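PDB 2FZF: hypothetical protein from Pyrococcus furiosus, which is of unknown function but belongs to the rubrerythrin family, whose ferritin-like helical bundles commonly hold a di-iron centre. Local coordinates for the interface of chains A and B. Residues are numbered along the deposited sequence; one frame, centred on the assembly and turned at random. Chains: chain A/B, hypothetical protein.

Contact 1: the interface of chains A and B. Residues chain A 159, 162-163, 166; chain B 138, 141.
B:Arg138 reaches across to A:Leu162 and A:Asn163 where helices 134-164 of chain A and 134-162 of chain B pack in a dimer of rubrerythrin-family, ferritin-like bundles; whether this dimer forms in the cell the structure alone does not show. The arginine chain is extended from CG to NE (chi2 -171°), a long reach that suits its place at the helix flank. It crosses A:Leu162 at about a right angle, and the leucine CB sits over the centre of one guanidinium face, 3.3 Å above the plane. The CD1 branch of that leucine lies beside the arginine NH1, a compact aliphatic group against a flat cation. A:Asn163 runs past the same arginine in the opposite direction, its CG 3.9 Å from NE of B:Arg138, at the guanidinium edge; its small amide fits alongside, turned 63° from the guanidinium plane. Further out, CG of A:Met166 comes within 3.8 Å of NH2 of B:Arg138, a soft, flexible chain beside the far end of the cation.

One turn back, the carboxylate of A:Glu159 meets B:Arg141. OE1 of A:Glu159 lies in the guanidinium plane at the edge and forms a salt bridge with NH1 of B:Arg141 at 3.2 Å, the hydrogen-bond component being weak. The two flat groups stand almost perpendicular, 85° apart. The glutamate aliphatic stem is also used: CG of A:Glu159 packs 3.7 Å from CB of B:Arg141. With OE1 of A:Glu159 4.0 Å from NH1 of B:Arg138, the carboxylate probably feels that second positive charge as well.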
# COMPACT_ATOMS: atom_id res chain seq x y z
N GLU A 159 -3.87 11.02 6.59
CA GLU A 159 -3.91 12.26 5.82
C GLU A 159 -5.35 12.78 5.67
O GLU A 159 -5.61 13.96 5.89
CB GLU A 159 -3.30 11.99 4.43
CG GLU A 159 -2.67 13.18 3.72
CD GLU A 159 -1.47 13.76 4.46
OE1 GLU A 159 -1.69 14.48 5.46
OE2 GLU A 159 -0.33 13.49 4.05
N LEU A 162 -7.30 14.04 8.85
CA LEU A 162 -6.92 15.37 9.34
C LEU A 162 -7.95 16.42 8.94
O LEU A 162 -8.12 17.43 9.62
CB LEU A 162 -5.55 15.75 8.79
CG LEU A 162 -4.38 14.93 9.34
CD1 LEU A 162 -3.21 15.08 8.39
CD2 LEU A 162 -4.02 15.37 10.76
N ASN A 163 -8.62 16.18 7.81
CA ASN A 163 -9.64 17.09 7.31
C ASN A 163 -10.85 17.05 8.25
O ASN A 163 -11.57 18.04 8.41
CB ASN A 163 -10.07 16.68 5.89
CG ASN A 163 -8.93 16.78 4.87
OD1 ASN A 163 -8.42 17.87 4.59
ND2 ASN A 163 -8.52 15.63 4.32
N MET A 166 -9.52 19.55 12.80
CA MET A 166 -8.67 20.72 12.56
C MET A 166 -9.40 22.04 12.80
O MET A 166 -10.50 22.07 13.37
CB MET A 166 -8.08 20.68 11.14
CG MET A 166 -6.89 19.72 11.00
SD MET A 166 -5.49 20.05 12.14
CE MET A 166 -5.84 18.90 13.48
N ARG B 138 -4.29 17.94 1.14
CA ARG B 138 -4.36 16.63 1.80
C ARG B 138 -4.89 15.60 0.81
O ARG B 138 -4.36 14.50 0.69
CB ARG B 138 -5.30 16.66 3.01
CG ARG B 138 -4.83 17.49 4.21
CD ARG B 138 -5.74 17.23 5.40
NE ARG B 138 -5.62 18.21 6.49
CZ ARG B 138 -4.49 18.52 7.11
NH1 ARG B 138 -3.34 17.94 6.76
NH2 ARG B 138 -4.51 19.39 8.11
N ARG B 141 -2.48 14.65 -1.51
CA ARG B 141 -1.54 13.87 -0.73
C ARG B 141 -2.07 12.46 -0.51
O ARG B 141 -1.33 11.46 -0.61
CB ARG B 141 -1.24 14.57 0.60
CG ARG B 141 0.23 14.96 0.69
CD ARG B 141 0.54 15.71 1.95
NE ARG B 141 0.17 17.12 1.85
CZ ARG B 141 -0.51 17.78 2.77
NH1 ARG B 141 -0.90 17.15 3.87
NH2 ARG B 141 -0.79 19.06 2.61

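Contact 2: the interface of chains A and B. Residues chain A 152-153, 155-156, 159; chain B 142, 145-146.
B:Asp145 and A:Ala156 sit on regular alpha-helical backbone, and their helices, 134-162 of chain B and 134-164 of chain A, run antiparallel through this part of the two-fold dimer interface of the rubrerythrin-family protein. The small methyl of A:Ala156 suits a place where the helices come near each other: its CB is 3.5 Å from CD2 of the B:Tyr142 ring and 3.7 Å from SD of B:Met146. Within chain B, CG of B:Met146 lies over one face of that ring, toward its rim, while the backbone O of A:Ala156 sits at the ring edge.

Beside this apolar patch, B:Asp145 projects toward chain A, its CG beside the backbone N (chi1 -72°). A:Arg155 crosses it at about a right angle, and a bend at chi3 (-89°) turns the guanidinium back toward the carboxylate. NH2 of A:Arg155 donates to OD1 of B:Asp145 at 3.2 Å in a salt-bridged hydrogen bond, arriving on the syn side but tilted from both flat groups. The arginine methylene chain lies along the other oxygen, OD2. An alanine in place of B:Asp145 would remove the carboxylate and is likely to leave A:Arg155 without its anionic mate, its guanidinium freer to turn. The salt bridge probably also eases the nearness of A:Glu159, whose OE2 is 4.1 Å from OD2 of B:Asp145. The oxygen that takes the arginine bond, OD1 of B:Asp145, also lies 3.8 Å from CD1 of the A:Tyr152 ring.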
# COMPACT_ATOMS: atom_id res chain seq x y z
N TYR A 152 2.18 3.38 3.44
CA TYR A 152 1.61 4.45 2.63
C TYR A 152 0.08 4.45 2.71
O TYR A 152 -0.55 5.52 2.81
CB TYR A 152 2.09 4.34 1.18
CG TYR A 152 3.50 4.86 0.98
CD1 TYR A 152 3.82 6.20 1.24
CD2 TYR A 152 4.53 4.01 0.56
CE1 TYR A 152 5.13 6.68 1.08
CE2 TYR A 152 5.84 4.49 0.40
CZ TYR A 152 6.13 5.82 0.66
OH TYR A 152 7.40 6.29 0.50
N THR A 153 -0.52 3.26 2.68
CA THR A 153 -1.97 3.18 2.78
C THR A 153 -2.38 3.82 4.11
O THR A 153 -3.30 4.63 4.15
CB THR A 153 -2.46 1.71 2.76
OG1 THR A 153 -2.00 1.07 1.56
CG2 THR A 153 -3.98 1.64 2.79
N ARG A 155 -0.89 6.12 5.94
CA ARG A 155 -0.66 7.57 5.96
C ARG A 155 -1.76 8.27 5.14
O ARG A 155 -2.14 9.40 5.45
CB ARG A 155 0.73 7.90 5.38
CG ARG A 155 1.20 9.35 5.59
CD ARG A 155 2.13 9.81 4.46
NE ARG A 155 3.54 9.53 4.70
CZ ARG A 155 4.49 9.58 3.76
NH1 ARG A 155 5.75 9.30 4.08
NH2 ARG A 155 4.19 9.87 2.50
N ALA A 156 -2.25 7.61 4.10
CA ALA A 156 -3.31 8.22 3.31
C ALA A 156 -4.48 8.40 4.26
O ALA A 156 -5.03 9.49 4.41
CB ALA A 156 -3.69 7.31 2.13
N GLU A 159 -3.87 11.02 6.59
CA GLU A 159 -3.91 12.26 5.82
C GLU A 159 -5.35 12.78 5.67
O GLU A 159 -5.61 13.96 5.89
CB GLU A 159 -3.30 11.99 4.43
CG GLU A 159 -2.67 13.18 3.72
CD GLU A 159 -1.47 13.76 4.46
OE1 GLU A 159 -1.69 14.48 5.46
OE2 GLU A 159 -0.33 13.49 4.05
N TYR B 142 -3.37 12.36 -0.22
CA TYR B 142 -4.00 11.06 -0.04
C TYR B 142 -3.81 10.21 -1.30
O TYR B 142 -3.27 9.10 -1.23
CB TYR B 142 -5.50 11.26 0.28
CG TYR B 142 -6.36 10.03 0.04
CD1 TYR B 142 -7.00 9.82 -1.18
CD2 TYR B 142 -6.47 9.04 1.01
CE1 TYR B 142 -7.71 8.65 -1.43
CE2 TYR B 142 -7.18 7.87 0.77
CZ TYR B 142 -7.80 7.68 -0.45
OH TYR B 142 -8.47 6.50 -0.69
N ASP B 145 -0.39 8.95 -1.81
CA ASP B 145 -0.06 7.83 -0.92
C ASP B 145 -0.70 6.52 -1.36
O ASP B 145 -0.06 5.47 -1.34
CB ASP B 145 -0.46 8.17 0.52
CG ASP B 145 0.47 9.20 1.14
OD1 ASP B 145 1.63 9.25 0.69
OD2 ASP B 145 0.05 9.95 2.05
N MET B 146 -1.96 6.57 -1.76
CA MET B 146 -2.63 5.37 -2.21
C MET B 146 -1.91 4.82 -3.45
O MET B 146 -1.66 3.62 -3.55
CB MET B 146 -4.09 5.66 -2.50
CG MET B 146 -4.92 5.91 -1.24
SD MET B 146 -4.79 4.55 -0.02
CE MET B 146 -5.15 3.11 -1.05

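Contact 3: the interface of chains A and B. Residues chain A 135, 138; chain B 159, 163, 165.
The guanidinium of A:Arg138 and the side-chain amide of B:Asn163 are stacked almost parallel, their planes 7° apart, with CZ of the arginine 3.4 Å from CG of the asparagine. The amide oxygen OD1 lies over one guanidinium face, toward the rim; near as it is to NH1, the N-H points away and the pair is not a hydrogen bond. The edge belongs to B:Glu165, whose OE2 lies in the guanidinium plane and takes a hydrogen bond and salt bridge from NH1 of A:Arg138 at 2.8 Å. The bond is fairly straight, 154° at the hydrogen, and reaches OE2 nearly along its C-O axis, while the carboxylate stands nearly perpendicular to the guanidinium. Arginine suits this place because its face and its edge serve different partners, a flat amide and an anion.

A bend at chi3 (-80°) turns the guanidinium of A:Arg138 to lay its face on the B:Asn163 amide and point its NH1 edge at B:Glu165. On chain B, where helix 134-162 has just ended, ND2 of B:Asn163 donates to the backbone O of B:Glu159 at 2.7 Å, from above the carbonyl plane, which helps fix the amide's rotation against the arginine. The carboxylate of B:Glu159 is more distant and can add at most a long-range attraction. A:Glu135 approaches OE1, the other carboxylate oxygen of B:Glu165; the two like charges would probably repel, an effect A:Arg138 may partly offset. There the aliphatic CG of A:Glu135, and not its carboxylate, makes the nearer approach, 3.4 Å from OE1 of B:Glu165.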
# COMPACT_ATOMS: atom_id res chain seq x y z
N GLU A 135 16.48 -17.05 -2.62
CA GLU A 135 15.09 -17.35 -2.30
C GLU A 135 14.68 -16.74 -0.96
O GLU A 135 13.60 -16.16 -0.84
CB GLU A 135 14.88 -18.86 -2.26
CG GLU A 135 13.48 -19.24 -1.89
CD GLU A 135 13.32 -20.73 -1.80
OE1 GLU A 135 12.27 -21.19 -1.30
OE2 GLU A 135 14.24 -21.46 -2.23
N ARG A 138 14.35 -13.05 -0.95
CA ARG A 138 13.20 -12.68 -1.75
C ARG A 138 11.98 -12.58 -0.82
O ARG A 138 11.11 -11.74 -1.02
CB ARG A 138 12.99 -13.72 -2.84
CG ARG A 138 12.48 -13.16 -4.16
CD ARG A 138 12.89 -14.07 -5.31
NE ARG A 138 14.28 -13.87 -5.71
CZ ARG A 138 15.01 -14.76 -6.36
NH1 ARG A 138 14.50 -15.94 -6.69
NH2 ARG A 138 16.27 -14.47 -6.70
N GLU B 159 7.95 -9.73 -8.27
CA GLU B 159 9.14 -10.57 -8.10
C GLU B 159 8.87 -12.07 -7.96
O GLU B 159 9.62 -12.91 -8.47
CB GLU B 159 9.98 -10.05 -6.91
CG GLU B 159 10.50 -8.62 -7.11
CD GLU B 159 11.52 -8.18 -6.06
OE1 GLU B 159 11.83 -6.96 -5.99
OE2 GLU B 159 12.03 -9.05 -5.31
N ASN B 163 10.23 -15.16 -10.58
CA ASN B 163 11.07 -16.27 -10.17
C ASN B 163 10.32 -17.60 -10.15
O ASN B 163 10.86 -18.63 -9.73
CB ASN B 163 11.67 -15.95 -8.80
CG ASN B 163 12.64 -14.80 -8.86
OD1 ASN B 163 13.73 -14.93 -9.42
ND2 ASN B 163 12.25 -13.65 -8.30
N GLU B 165 7.91 -18.58 -8.30
CA GLU B 165 7.81 -19.01 -6.91
C GLU B 165 6.44 -18.60 -6.40
O GLU B 165 5.95 -17.54 -6.75
CB GLU B 165 8.88 -18.32 -6.05
CG GLU B 165 10.29 -18.53 -6.55
CD GLU B 165 11.34 -18.18 -5.52
OE1 GLU B 165 11.32 -18.78 -4.43
OE2 GLU B 165 12.19 -17.30 -5.80

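Contacts 1 and 2 are neighbours, their C-alpha centres about 10 Å apart, and A:Glu159 belongs to both; contact 3 lies about 37 Å from contact 1 and about 27 Å from contact 2. All draw on the last long helix of each chain, antiparallel to its mate, or the residues just after it. Contact 3 largely repeats contact 1 with the chains exchanged, pairing residues 138 and 163 again, though the arginine side chain is turned differently in the two copies, while the asparagine keeps its rotamer. Polar clusters thus close both ends of the interface and contact 2 and its twin lie between them, consistent with a two-fold dimer.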